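Succinate dehydrogenase subunit A (Mycolicibacterium smegmatis, PDB 7D6V) is the FAD-binding flavoprotein subunit of a respiratory complex that probably oxidises succinate to fumarate and passes the electrons on toward quinone. Local coordinates at residues 20-25 against 95-100; 99-104 against 138-143; 149-154 against 164-169; 236-241 against 406-411. All blocks are in the same frame, centred on the assembly; numbering follows the deposited sequence.

Interaction 1 of 4, residues 20-25 against 95-100; sequences GLRAVI and PDRVWE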
loop_
_atom_site.group_PDB
_atom_site.type_symbol
_atom_site.label_atom_id
_atom_site.label_comp_id
_atom_site.label_asym_id
_atom_site.label_seq_id
_atom_site.Cartn_x
_atom_site.Cartn_y
_atom_site.Cartn_z
ATOM N N GLY A 20 12.441 13.192 4.032
ATOM C CA GLY A 20 11.951 14.467 3.543
ATOM C C GLY A 20 10.765 14.983 4.332
ATOM O O GLY A 20 10.710 16.162 4.683
ATOM N N LEU A 21 9.803 14.109 4.630
ATOM C CA LEU A 21 8.629 14.551 5.373
ATOM C C LEU A 21 8.983 14.932 6.804
ATOM O O LEU A 21 8.452 15.916 7.337
ATOM C CB LEU A 21 7.551 13.471 5.337
ATOM C CG LEU A 21 6.944 13.253 3.949
ATOM C CD1 LEU A 21 5.742 12.336 4.006
ATOM C CD2 LEU A 21 6.572 14.581 3.321
ATOM N N ARG A 22 9.885 14.182 7.446
ATOM C CA ARG A 22 10.310 14.553 8.790
ATOM C C ARG A 22 11.024 15.900 8.785
ATOM O O ARG A 22 10.817 16.728 9.683
ATOM C CB ARG A 22 11.206 13.460 9.373
ATOM C CG ARG A 22 11.364 13.517 10.880
ATOM C CD ARG A 22 10.021 13.673 11.560
ATOM N NE ARG A 22 10.150 13.957 12.984
ATOM C CZ ARG A 22 10.215 15.176 13.500
ATOM N NH1 ARG A 22 10.330 15.336 14.809
ATOM N NH2 ARG A 22 10.169 16.238 12.712
ATOM N N ALA A 23 11.856 16.144 7.767
ATOM C CA ALA A 23 12.523 17.436 7.644
ATOM C C ALA A 23 11.520 18.562 7.448
ATOM O O ALA A 23 11.683 19.653 8.004
ATOM C CB ALA A 23 13.520 17.404 6.487
ATOM N N VAL A 24 10.483 18.324 6.643
ATOM C CA VAL A 24 9.460 19.342 6.419
ATOM C C VAL A 24 8.746 19.675 7.721
ATOM O O VAL A 24 8.518 20.848 8.046
ATOM C CB VAL A 24 8.471 18.878 5.338
ATOM C CG1 VAL A 24 7.321 19.857 5.221
ATOM C CG2 VAL A 24 9.183 18.733 4.020
ATOM N N ILE A 25 8.379 18.644 8.484
ATOM C CA ILE A 25 7.701 18.868 9.759
ATOM C C ILE A 25 8.588 19.677 10.698
ATOM O O ILE A 25 8.137 20.639 11.332
ATOM C CB ILE A 25 7.282 17.527 10.387
ATOM C CG1 ILE A 25 6.253 16.828 9.503
ATOM C CG2 ILE A 25 6.725 17.739 11.779
ATOM C CD1 ILE A 25 6.058 15.375 9.824
ATOM N N PRO A 95 14.614 6.218 19.757
ATOM C CA PRO A 95 13.339 5.993 20.463
ATOM C C PRO A 95 12.425 7.205 20.491
ATOM O O PRO A 95 11.200 7.044 20.431
ATOM C CB PRO A 95 13.790 5.596 21.874
ATOM C CG PRO A 95 15.149 5.072 21.698
ATOM C CD PRO A 95 15.760 5.903 20.630
ATOM N N ASP A 96 12.984 8.414 20.580
ATOM C CA ASP A 96 12.159 9.617 20.622
ATOM C C ASP A 96 11.364 9.794 19.335
ATOM O O ASP A 96 10.182 10.156 19.372
ATOM C CB ASP A 96 13.034 10.842 20.871
ATOM C CG ASP A 96 13.498 10.943 22.304
ATOM O OD1 ASP A 96 12.722 10.582 23.211
ATOM O OD2 ASP A 96 14.644 11.388 22.523
ATOM N N ARG A 97 11.999 9.556 18.187
ATOM C CA ARG A 97 11.313 9.734 16.912
ATOM C C ARG A 97 10.194 8.716 16.743
ATOM O O ARG A 97 9.103 9.055 16.270
ATOM C CB ARG A 97 12.317 9.638 15.765
ATOM C CG ARG A 97 13.563 10.490 15.958
ATOM C CD ARG A 97 13.317 11.958 15.634
ATOM N NE ARG A 97 12.693 12.677 16.742
ATOM C CZ ARG A 97 13.351 13.165 17.787
ATOM N NH1 ARG A 97 14.663 13.017 17.877
ATOM N NH2 ARG A 97 12.697 13.802 18.744
ATOM N N VAL A 98 10.435 7.470 17.149
ATOM C CA VAL A 98 9.393 6.453 17.073
ATOM C C VAL A 98 8.243 6.797 18.010
ATOM O O VAL A 98 7.070 6.628 17.662
ATOM C CB VAL A 98 9.980 5.063 17.377
ATOM C CG1 VAL A 98 8.910 3.997 17.243
ATOM C CG2 VAL A 98 11.139 4.772 16.447
ATOM N N TRP A 99 8.558 7.284 19.212
ATOM C CA TRP A 99 7.502 7.656 20.149
ATOM C C TRP A 99 6.669 8.815 19.623
ATOM O O TRP A 99 5.443 8.820 19.769
ATOM C CB TRP A 99 8.095 8.005 21.509
ATOM C CG TRP A 99 8.376 6.813 22.339
ATOM C CD1 TRP A 99 7.681 5.645 22.350
ATOM C CD2 TRP A 99 9.433 6.664 23.287
ATOM N NE1 TRP A 99 8.239 4.773 23.248
ATOM C CE2 TRP A 99 9.319 5.375 23.837
ATOM C CE3 TRP A 99 10.465 7.495 23.727
ATOM C CZ2 TRP A 99 10.196 4.898 24.801
ATOM C CZ3 TRP A 99 11.335 7.018 24.682
ATOM C CH2 TRP A 99 11.195 5.732 25.210
ATOM N N GLU A 100 7.311 9.814 19.019
ATOM C CA GLU A 100 6.548 10.933 18.485
ATOM C C GLU A 100 5.830 10.580 17.191
ATOM O O GLU A 100 4.931 11.319 16.782
ATOM C CB GLU A 100 7.447 12.153 18.276
ATOM C CG GLU A 100 8.415 12.052 17.125
ATOM C CD GLU A 100 9.472 13.136 17.166
ATOM O OE1 GLU A 100 9.596 13.807 18.211
ATOM O OE2 GLU A 100 10.175 13.320 16.152
#

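Interaction 2 of 4, residues 99-104 against 138-143; sequences WELETY and LEIIRT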
loop_
_atom_site.group_PDB
_atom_site.type_symbol
_atom_site.label_atom_id
_atom_site.label_comp_id
_atom_site.label_asym_id
_atom_site.label_seq_id
_atom_site.Cartn_x
_atom_site.Cartn_y
_atom_site.Cartn_z
ATOM N N TRP A 99 8.558 7.284 19.212
ATOM C CA TRP A 99 7.502 7.656 20.149
ATOM C C TRP A 99 6.669 8.815 19.623
ATOM O O TRP A 99 5.443 8.820 19.769
ATOM C CB TRP A 99 8.095 8.005 21.509
ATOM C CG TRP A 99 8.376 6.813 22.339
ATOM C CD1 TRP A 99 7.681 5.645 22.350
ATOM C CD2 TRP A 99 9.433 6.664 23.287
ATOM N NE1 TRP A 99 8.239 4.773 23.248
ATOM C CE2 TRP A 99 9.319 5.375 23.837
ATOM C CE3 TRP A 99 10.465 7.495 23.727
ATOM C CZ2 TRP A 99 10.196 4.898 24.801
ATOM C CZ3 TRP A 99 11.335 7.018 24.682
ATOM C CH2 TRP A 99 11.195 5.732 25.210
ATOM N N GLU A 100 7.311 9.814 19.019
ATOM C CA GLU A 100 6.548 10.933 18.485
ATOM C C GLU A 100 5.830 10.580 17.191
ATOM O O GLU A 100 4.931 11.319 16.782
ATOM C CB GLU A 100 7.447 12.153 18.276
ATOM C CG GLU A 100 8.415 12.052 17.125
ATOM C CD GLU A 100 9.472 13.136 17.166
ATOM O OE1 GLU A 100 9.596 13.807 18.211
ATOM O OE2 GLU A 100 10.175 13.320 16.152
ATOM N N LEU A 101 6.203 9.475 16.540
ATOM C CA LEU A 101 5.432 9.010 15.390
ATOM C C LEU A 101 3.994 8.688 15.771
ATOM O O LEU A 101 3.066 8.971 15.007
ATOM C CB LEU A 101 6.088 7.780 14.763
ATOM C CG LEU A 101 6.974 7.986 13.542
ATOM C CD1 LEU A 101 7.514 6.651 13.076
ATOM C CD2 LEU A 101 6.202 8.671 12.433
ATOM N N GLU A 102 3.783 8.083 16.940
ATOM C CA GLU A 102 2.431 7.696 17.321
ATOM C C GLU A 102 1.649 8.826 17.975
ATOM O O GLU A 102 0.439 8.680 18.175
ATOM C CB GLU A 102 2.462 6.475 18.241
ATOM C CG GLU A 102 3.169 6.670 19.554
ATOM C CD GLU A 102 3.064 5.450 20.439
ATOM O OE1 GLU A 102 2.257 4.557 20.115
ATOM O OE2 GLU A 102 3.783 5.382 21.458
ATOM N N THR A 103 2.297 9.943 18.310
ATOM C CA THR A 103 1.548 11.158 18.603
ATOM C C THR A 103 0.966 11.772 17.342
ATOM O O THR A 103 0.079 12.626 17.434
ATOM C CB THR A 103 2.431 12.181 19.314
ATOM O OG1 THR A 103 3.447 12.644 18.419
ATOM C CG2 THR A 103 3.075 11.563 20.527
ATOM N N TYR A 104 1.449 11.361 16.173
ATOM C CA TYR A 104 0.896 11.796 14.902
ATOM C C TYR A 104 -0.240 10.906 14.422
ATOM O O TYR A 104 -0.883 11.240 13.423
ATOM C CB TYR A 104 1.984 11.828 13.823
ATOM C CG TYR A 104 3.206 12.661 14.135
ATOM C CD1 TYR A 104 4.405 12.421 13.483
ATOM C CD2 TYR A 104 3.162 13.688 15.063
ATOM C CE1 TYR A 104 5.525 13.170 13.751
ATOM C CE2 TYR A 104 4.277 14.443 15.336
ATOM C CZ TYR A 104 5.456 14.181 14.677
ATOM O OH TYR A 104 6.574 14.931 14.945
ATOM N N LEU A 138 4.899 1.700 5.025
ATOM C CA LEU A 138 3.621 2.313 4.689
ATOM C C LEU A 138 3.051 3.079 5.873
ATOM O O LEU A 138 2.553 4.199 5.713
ATOM C CB LEU A 138 2.635 1.244 4.222
ATOM C CG LEU A 138 1.208 1.719 3.954
ATOM C CD1 LEU A 138 1.156 2.552 2.689
ATOM C CD2 LEU A 138 0.259 0.541 3.862
ATOM N N GLU A 139 3.123 2.496 7.070
ATOM C CA GLU A 139 2.633 3.181 8.262
ATOM C C GLU A 139 3.404 4.470 8.510
ATOM O O GLU A 139 2.807 5.513 8.800
ATOM C CB GLU A 139 2.731 2.252 9.470
ATOM C CG GLU A 139 2.252 2.853 10.779
ATOM C CD GLU A 139 0.742 2.914 10.879
ATOM O OE1 GLU A 139 0.210 4.005 11.159
ATOM O OE2 GLU A 139 0.086 1.872 10.679
ATOM N N ILE A 140 4.729 4.421 8.373
ATOM C CA ILE A 140 5.556 5.600 8.613
ATOM C C ILE A 140 5.197 6.713 7.636
ATOM O O ILE A 140 4.979 7.867 8.029
ATOM C CB ILE A 140 7.047 5.232 8.517
ATOM C CG1 ILE A 140 7.462 4.381 9.711
ATOM C CG2 ILE A 140 7.904 6.479 8.438
ATOM C CD1 ILE A 140 8.734 3.628 9.478
ATOM N N ILE A 141 5.127 6.381 6.346
ATOM C CA ILE A 141 4.900 7.417 5.342
ATOM C C ILE A 141 3.475 7.960 5.433
ATOM O O ILE A 141 3.251 9.165 5.268
ATOM C CB ILE A 141 5.247 6.891 3.936
ATOM C CG1 ILE A 141 5.380 8.053 2.949
ATOM C CG2 ILE A 141 4.233 5.874 3.455
ATOM C CD1 ILE A 141 6.098 7.689 1.675
ATOM N N ARG A 142 2.494 7.095 5.722
ATOM C CA ARG A 142 1.128 7.567 5.924
ATOM C C ARG A 142 1.055 8.519 7.104
ATOM O O ARG A 142 0.407 9.569 7.026
ATOM C CB ARG A 142 0.191 6.387 6.165
ATOM C CG ARG A 142 -0.410 5.779 4.928
ATOM C CD ARG A 142 -1.347 6.710 4.184
ATOM N NE ARG A 142 -1.614 6.150 2.865
ATOM C CZ ARG A 142 -0.784 6.256 1.836
ATOM N NH1 ARG A 142 0.351 6.921 1.967
ATOM N NH2 ARG A 142 -1.089 5.705 0.675
ATOM N N THR A 143 1.708 8.162 8.211
ATOM C CA THR A 143 1.677 9.005 9.397
ATOM C C THR A 143 2.300 10.364 9.117
ATOM O O THR A 143 1.749 11.399 9.507
ATOM C CB THR A 143 2.398 8.304 10.545
ATOM O OG1 THR A 143 1.936 6.952 10.636
ATOM C CG2 THR A 143 2.116 8.995 11.847
#

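Interaction 3 of 4, residues 149-154 against 164-169; sequences VSLQQE and ARIRVF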
loop_
_atom_site.group_PDB
_atom_site.type_symbol
_atom_site.label_atom_id
_atom_site.label_comp_id
_atom_site.label_asym_id
_atom_site.label_seq_id
_atom_site.Cartn_x
_atom_site.Cartn_y
_atom_site.Cartn_z
ATOM N N VAL A 149 -0.704 17.104 6.542
ATOM C CA VAL A 149 -2.055 17.589 6.266
ATOM C C VAL A 149 -2.652 18.251 7.504
ATOM O O VAL A 149 -3.333 19.279 7.410
ATOM C CB VAL A 149 -2.937 16.441 5.744
ATOM C CG1 VAL A 149 -4.395 16.856 5.722
ATOM C CG2 VAL A 149 -2.485 16.028 4.360
ATOM N N SER A 150 -2.398 17.679 8.681
ATOM C CA SER A 150 -2.851 18.289 9.926
ATOM C C SER A 150 -2.224 19.664 10.132
ATOM O O SER A 150 -2.902 20.615 10.550
ATOM C CB SER A 150 -2.517 17.370 11.098
ATOM O OG SER A 150 -2.914 17.937 12.331
ATOM N N LEU A 151 -0.927 19.784 9.854
ATOM C CA LEU A 151 -0.252 21.064 10.030
ATOM C C LEU A 151 -0.826 22.120 9.096
ATOM O O LEU A 151 -1.015 23.275 9.494
ATOM C CB LEU A 151 1.249 20.896 9.809
ATOM C CG LEU A 151 1.985 20.156 10.928
ATOM C CD1 LEU A 151 3.428 19.892 10.549
ATOM C CD2 LEU A 151 1.907 20.935 12.222
ATOM N N GLN A 152 -1.132 21.745 7.854
ATOM C CA GLN A 152 -1.729 22.747 6.980
ATOM C C GLN A 152 -3.196 23.011 7.299
ATOM O O GLN A 152 -3.692 24.093 6.983
ATOM C CB GLN A 152 -1.564 22.383 5.503
ATOM C CG GLN A 152 -1.786 20.956 5.116
ATOM C CD GLN A 152 -1.229 20.665 3.738
ATOM O OE1 GLN A 152 -0.460 21.453 3.192
ATOM N NE2 GLN A 152 -1.616 19.532 3.169
ATOM N N GLN A 153 -3.895 22.079 7.950
ATOM C CA GLN A 153 -5.210 22.407 8.500
ATOM C C GLN A 153 -5.101 23.465 9.594
ATOM O O GLN A 153 -5.922 24.390 9.666
ATOM C CB GLN A 153 -5.890 21.150 9.037
ATOM C CG GLN A 153 -6.501 20.272 7.969
ATOM C CD GLN A 153 -6.856 18.895 8.482
ATOM O OE1 GLN A 153 -6.428 18.494 9.561
ATOM N NE2 GLN A 153 -7.640 18.159 7.709
ATOM N N GLU A 154 -4.090 23.341 10.457
ATOM C CA GLU A 154 -3.844 24.381 11.455
ATOM C C GLU A 154 -3.507 25.710 10.790
ATOM O O GLU A 154 -3.948 26.774 11.241
ATOM C CB GLU A 154 -2.716 23.962 12.398
ATOM C CG GLU A 154 -2.930 22.636 13.094
ATOM C CD GLU A 154 -1.669 22.125 13.763
ATOM O OE1 GLU A 154 -0.935 22.944 14.352
ATOM O OE2 GLU A 154 -1.407 20.906 13.693
ATOM N N ALA A 164 -0.067 28.236 3.572
ATOM C CA ALA A 164 0.574 29.446 4.072
ATOM C C ALA A 164 2.017 29.182 4.478
ATOM O O ALA A 164 2.889 30.034 4.277
ATOM C CB ALA A 164 -0.224 30.012 5.245
ATOM N N ARG A 165 2.291 28.014 5.056
ATOM C CA ARG A 165 3.637 27.654 5.475
ATOM C C ARG A 165 4.189 26.414 4.790
ATOM O O ARG A 165 5.404 26.308 4.640
ATOM C CB ARG A 165 3.694 27.431 6.994
ATOM C CG ARG A 165 2.965 28.464 7.831
ATOM C CD ARG A 165 3.417 29.873 7.513
ATOM N NE ARG A 165 4.792 30.122 7.925
ATOM C CZ ARG A 165 5.413 31.285 7.771
ATOM N NH1 ARG A 165 4.776 32.306 7.216
ATOM N NH2 ARG A 165 6.668 31.432 8.174
ATOM N N ILE A 166 3.341 25.473 4.382
ATOM C CA ILE A 166 3.782 24.242 3.737
ATOM C C ILE A 166 2.988 24.063 2.453
ATOM O O ILE A 166 1.752 24.038 2.484
ATOM C CB ILE A 166 3.602 23.013 4.641
ATOM C CG1 ILE A 166 4.577 23.047 5.813
ATOM C CG2 ILE A 166 3.801 21.737 3.845
ATOM C CD1 ILE A 166 4.460 21.843 6.712
ATOM N N ARG A 167 3.691 23.922 1.334
ATOM C CA ARG A 167 3.074 23.575 0.065
ATOM C C ARG A 167 3.771 22.353 -0.513
ATOM O O ARG A 167 4.999 22.251 -0.471
ATOM C CB ARG A 167 3.135 24.735 -0.928
ATOM C CG ARG A 167 2.294 24.509 -2.165
ATOM C CD ARG A 167 2.185 25.756 -3.005
ATOM N NE ARG A 167 1.592 25.466 -4.303
ATOM C CZ ARG A 167 1.431 26.362 -5.269
ATOM N NH1 ARG A 167 1.817 27.614 -5.084
ATOM N NH2 ARG A 167 0.879 26.003 -6.417
ATOM N N VAL A 168 2.981 21.428 -1.050
ATOM C CA VAL A 168 3.485 20.189 -1.630
ATOM C C VAL A 168 3.379 20.286 -3.142
ATOM O O VAL A 168 2.316 20.622 -3.677
ATOM C CB VAL A 168 2.714 18.964 -1.107
ATOM C CG1 VAL A 168 3.334 17.685 -1.636
ATOM C CG2 VAL A 168 2.689 18.957 0.409
ATOM N N PHE A 169 4.481 19.999 -3.831
ATOM C CA PHE A 169 4.538 19.980 -5.290
ATOM C C PHE A 169 4.841 18.546 -5.711
ATOM O O PHE A 169 6.001 18.181 -5.907
ATOM C CB PHE A 169 5.599 20.943 -5.839
ATOM C CG PHE A 169 5.425 22.373 -5.410
ATOM C CD1 PHE A 169 4.962 23.322 -6.305
ATOM C CD2 PHE A 169 5.762 22.779 -4.131
ATOM C CE1 PHE A 169 4.817 24.637 -5.927
ATOM C CE2 PHE A 169 5.614 24.094 -3.747
ATOM C CZ PHE A 169 5.144 25.024 -4.648
#

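Interaction 4 of 4, residues 236-241 against 406-411; sequences AGSALI and PGLFAA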
loop_
_atom_site.group_PDB
_atom_site.type_symbol
_atom_site.label_atom_id
_atom_site.label_comp_id
_atom_site.label_asym_id
_atom_site.label_seq_id
_atom_site.Cartn_x
_atom_site.Cartn_y
_atom_site.Cartn_z
ATOM N N ALA A 236 26.373 20.557 -7.873
ATOM C CA ALA A 236 26.336 21.815 -7.135
ATOM C C ALA A 236 27.667 22.101 -6.460
ATOM O O ALA A 236 28.002 23.266 -6.225
ATOM C CB ALA A 236 25.213 21.793 -6.102
ATOM N N GLY A 237 28.429 21.063 -6.135
ATOM C CA GLY A 237 29.772 21.270 -5.633
ATOM C C GLY A 237 30.070 20.544 -4.341
ATOM O O GLY A 237 31.122 20.753 -3.733
ATOM N N SER A 238 29.152 19.688 -3.911
ATOM C CA SER A 238 29.365 18.883 -2.718
ATOM C C SER A 238 30.142 17.626 -3.098
ATOM O O SER A 238 30.649 17.487 -4.214
ATOM C CB SER A 238 28.034 18.559 -2.051
ATOM O OG SER A 238 27.276 19.734 -1.845
ATOM N N ALA A 239 30.239 16.689 -2.165
ATOM C CA ALA A 239 31.064 15.508 -2.334
ATOM C C ALA A 239 30.276 14.265 -1.951
ATOM O O ALA A 239 29.303 14.327 -1.198
ATOM C CB ALA A 239 32.336 15.608 -1.495
ATOM N N LEU A 240 30.716 13.132 -2.484
ATOM C CA LEU A 240 30.108 11.838 -2.222
ATOM C C LEU A 240 31.136 10.927 -1.566
ATOM O O LEU A 240 32.331 11.006 -1.861
ATOM C CB LEU A 240 29.586 11.203 -3.516
ATOM C CG LEU A 240 28.116 11.389 -3.900
ATOM C CD1 LEU A 240 27.711 12.844 -3.875
ATOM C CD2 LEU A 240 27.878 10.809 -5.277
ATOM N N ILE A 241 30.668 10.067 -0.664
ATOM C CA ILE A 241 31.535 9.133 0.039
ATOM C C ILE A 241 30.937 7.738 -0.049
ATOM O O ILE A 241 29.730 7.564 -0.218
ATOM C CB ILE A 241 31.751 9.516 1.518
ATOM C CG1 ILE A 241 30.412 9.650 2.241
ATOM C CG2 ILE A 241 32.524 10.801 1.628
ATOM C CD1 ILE A 241 30.537 9.632 3.741
ATOM N N PRO A 406 27.742 25.321 0.168
ATOM C CA PRO A 406 26.444 25.997 0.082
ATOM C C PRO A 406 25.592 25.851 1.331
ATOM O O PRO A 406 26.039 25.310 2.345
ATOM C CB PRO A 406 25.785 25.315 -1.126
ATOM C CG PRO A 406 26.554 24.008 -1.333
ATOM C CD PRO A 406 27.613 23.923 -0.279
ATOM N N GLY A 407 24.362 26.350 1.262
ATOM C CA GLY A 407 23.351 25.992 2.232
ATOM C C GLY A 407 22.594 24.761 1.781
ATOM O O GLY A 407 21.383 24.808 1.554
ATOM N N LEU A 408 23.309 23.650 1.643
ATOM C CA LEU A 408 22.763 22.395 1.151
ATOM C C LEU A 408 22.720 21.384 2.286
ATOM O O LEU A 408 23.616 21.351 3.129
ATOM C CB LEU A 408 23.604 21.852 -0.008
ATOM C CG LEU A 408 23.129 20.572 -0.692
ATOM C CD1 LEU A 408 21.713 20.732 -1.207
ATOM C CD2 LEU A 408 24.068 20.203 -1.820
ATOM N N PHE A 409 21.662 20.579 2.320
ATOM C CA PHE A 409 21.449 19.619 3.392
ATOM C C PHE A 409 20.931 18.319 2.793
ATOM O O PHE A 409 20.291 18.320 1.741
ATOM C CB PHE A 409 20.475 20.179 4.441
ATOM C CG PHE A 409 20.953 21.453 5.085
ATOM C CD1 PHE A 409 21.743 21.422 6.219
ATOM C CD2 PHE A 409 20.626 22.680 4.543
ATOM C CE1 PHE A 409 22.191 22.585 6.799
ATOM C CE2 PHE A 409 21.073 23.845 5.117
ATOM C CZ PHE A 409 21.855 23.798 6.247
ATOM N N ALA A 410 21.225 17.205 3.461
ATOM C CA ALA A 410 20.869 15.897 2.926
ATOM C C ALA A 410 20.583 14.925 4.059
ATOM O O ALA A 410 21.172 15.014 5.137
ATOM C CB ALA A 410 21.974 15.340 2.025
ATOM N N ALA A 411 19.678 13.986 3.793
ATOM C CA ALA A 411 19.291 12.978 4.769
ATOM C C ALA A 411 18.714 11.776 4.036
ATOM O O ALA A 411 18.241 11.888 2.905
ATOM C CB ALA A 411 18.281 13.531 5.777
#

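Interaction 1 of 4, residues 20-25 against 95-100
Arg22 reaches from helix 18-30 to Glu100 on helix 84-102, and the salt bridge between them joins the two segments. The side chains cross at about a right angle, with the guanidinium and carboxylate planes 50° apart, and Glu100 OE2 sits at the edge of the Arg22 guanidinium, near its plane. Arg22 NH1 points almost straight at Glu100 OE2 (169° at the hydrogen), although the modelled 2.4 Å is too short to be taken literally. Arg22 NE adds a weak bond to Glu100 OE2 at 3.2 Å.

The carboxylate is also held from its own helix. Arg97 curls back through bends at its second and third torsions and grips it side-on, with NE 2.7 Å from Glu100 OE2 and NH2 3.1 Å from Glu100 OE1. Both bonds stay in the guanidinium plane but meet the oxygens from above the carboxylate plane. Sharing this carboxylate probably offsets the proximity of the two positive groups.

Arg437 of helix 427-448 touches both arginines. Helix 18-30 in turn packs through Val24 on strand 34-37, and through Leu21 and Ile25 on helix 136-159.

Interaction 2 of 4, residues 99-104 against 138-143
The methyl group of Thr143 fits against the last part of segment 99-104, between Leu101 and Tyr104, and makes the denser part of this contact. Its CG2 lies 3.3 Å from Leu101 O and 3.5 Å from Tyr104 CB, at the edge of the tyrosine ring and near the ring plane. The first torsion of Thr143, -48°, explains this: CG2 stands anti to the backbone N, so the methyl faces the neighbouring segment, while OG1 stays beside that N and lies close to Glu139 O, in a bond whose modelled length is too short to trust.

Beside it the contact is ordinary apolar packing. The two branches of Leu101 divide the work: CD2 lies 4.1 Å from Thr143 CG2, and CD1 lies 4.1 Å from Ile140 CG1, the chains crossing obliquely. The looser side is that of Tyr104 and Thr103, which are partly exposed. The tyrosine ring leads away from helix 136-159, with Glu100 O 3.2 Å above its plane and over its centre. Thr103 OG1 bonds to this same Glu100 O at 2.6 Å, tying Thr103 back to the turn before it.

Helix 427-448 closes the apolar side, with Leu433 on Leu101 and Leu429 on Ile140. On another side Glu139 forms a salt bridge with Arg143 of the iron-sulfur subunit. The contact is thus a helix-helix packing within the FAD-binding domain, close to the junction of flavoprotein and iron-sulfur subunit.

Interaction 3 of 4, residues 149-154 against 164-169
Ile166, the first residue of strand 166-169, has the most surface buried here and meets Gln152 and Leu151 of helix 136-159. Its side chain leaves the strand toward the helix, and its CD1 lies 4.4 Å from Leu151 CD1, an apolar contact between the terminal methyl of one chain and a branch of the other. Arg167, next along the strand, points away from the helix, as alternation in a strand requires.

Gln152 adds almost as much. With CG between the backbone N and the carbonyl carbon (chi1 42°) and the chain extended beyond it, the amide is carried over the start of the strand. There OE1 is modelled 3.5 Å from Ile166 O and 4.3 Å from Ile166 CG2. Two acceptors face each other in the first pair, so this approach is packing and not a bond.

Leu151 buries the least of the three and also rests on Arg28 and Glu29 of helix 18-30, while Ile166 touches Val24 and Arg28 of that helix. Another flank of helix 136-159 belongs to the subunit interface, where Gln153 bonds to Ile115 and Ser117 of the iron-sulfur subunit. Helix 136-159 leads into strand 166-169, an outermost strand of the sheet that lies parallel to strand 34-37; this is consistent with a beta-alpha-beta crossover, here with a long insertion, of a Rossmann-like FAD-binding domain.

Interaction 4 of 4, residues 236-241 against 406-411
Ser238 and Leu408 are brought together by their first torsions. In Ser238, chi1 of -52° sets OG anti to the carbonyl carbon and beside the backbone N, which directs the hydroxyl at the other segment. In Leu408, chi1 of -177° swings CG anti to the backbone N, and the bend at the second torsion leaves CD2 facing the serine. The two ends meet with Ser238 OG 3.2 Å from Leu408 CD2. The Pro406 ring flanks the same hydroxyl, its CG 4.4 Å from Ser238 OG.

Ala236 CB lies a little farther off, 4.7 Å from Leu408 CD2, and part of the alanine surface is covered by segment 406-411. Between Ala236 and Ser238 the chain turns out of helix 230-236 at Gly237. Its phi of 129° is one at which a CB would run into the preceding carbonyl oxygen, and this turn carries Ser238 round to face Leu408.

From here the segments part into different sheets. Residues 240-241 pair with strand 383-395, where Ile241 bonds through its backbone to Gly393. Strand 408-409 is an outermost strand of the parallel sheet, with Gly407 and Phe409 bonded to Val205, and Leu408 also touches Leu207.

The contact is therefore a buried link between the loop that follows helix 230-236 and the margin of the parallel sheet. It is one of van der Waals contact: neither Leu408 CD2 nor the Pro406 ring can accept a hydrogen bond from the serine hydroxyl, and this contact itself does not orient it.

In the fold
The four contacts all lie in the FAD-binding domain. Interactions 1, 2 and 3 follow one another along the chain, interaction 2 starting on the helix where interaction 1 ends. These first two share helix 84-102, lie about 8 Å apart between centres and touch through Arg22 and Tyr104. Interaction 3, centred about 17 Å from interaction 2, uses the same helix 136-159 farther along, and touches interaction 1 where Val24 meets Ile166. Helices 18-30, 84-102 and 136-159 are thus knitted together. Interaction 4 comes last and stands apart, its centre about 22 Å from interaction 1 and 27 Å from interaction 3. Interactions 3 and 4 reach opposite outermost strands of the parallel sheet, so the set spans the Rossmann-like core.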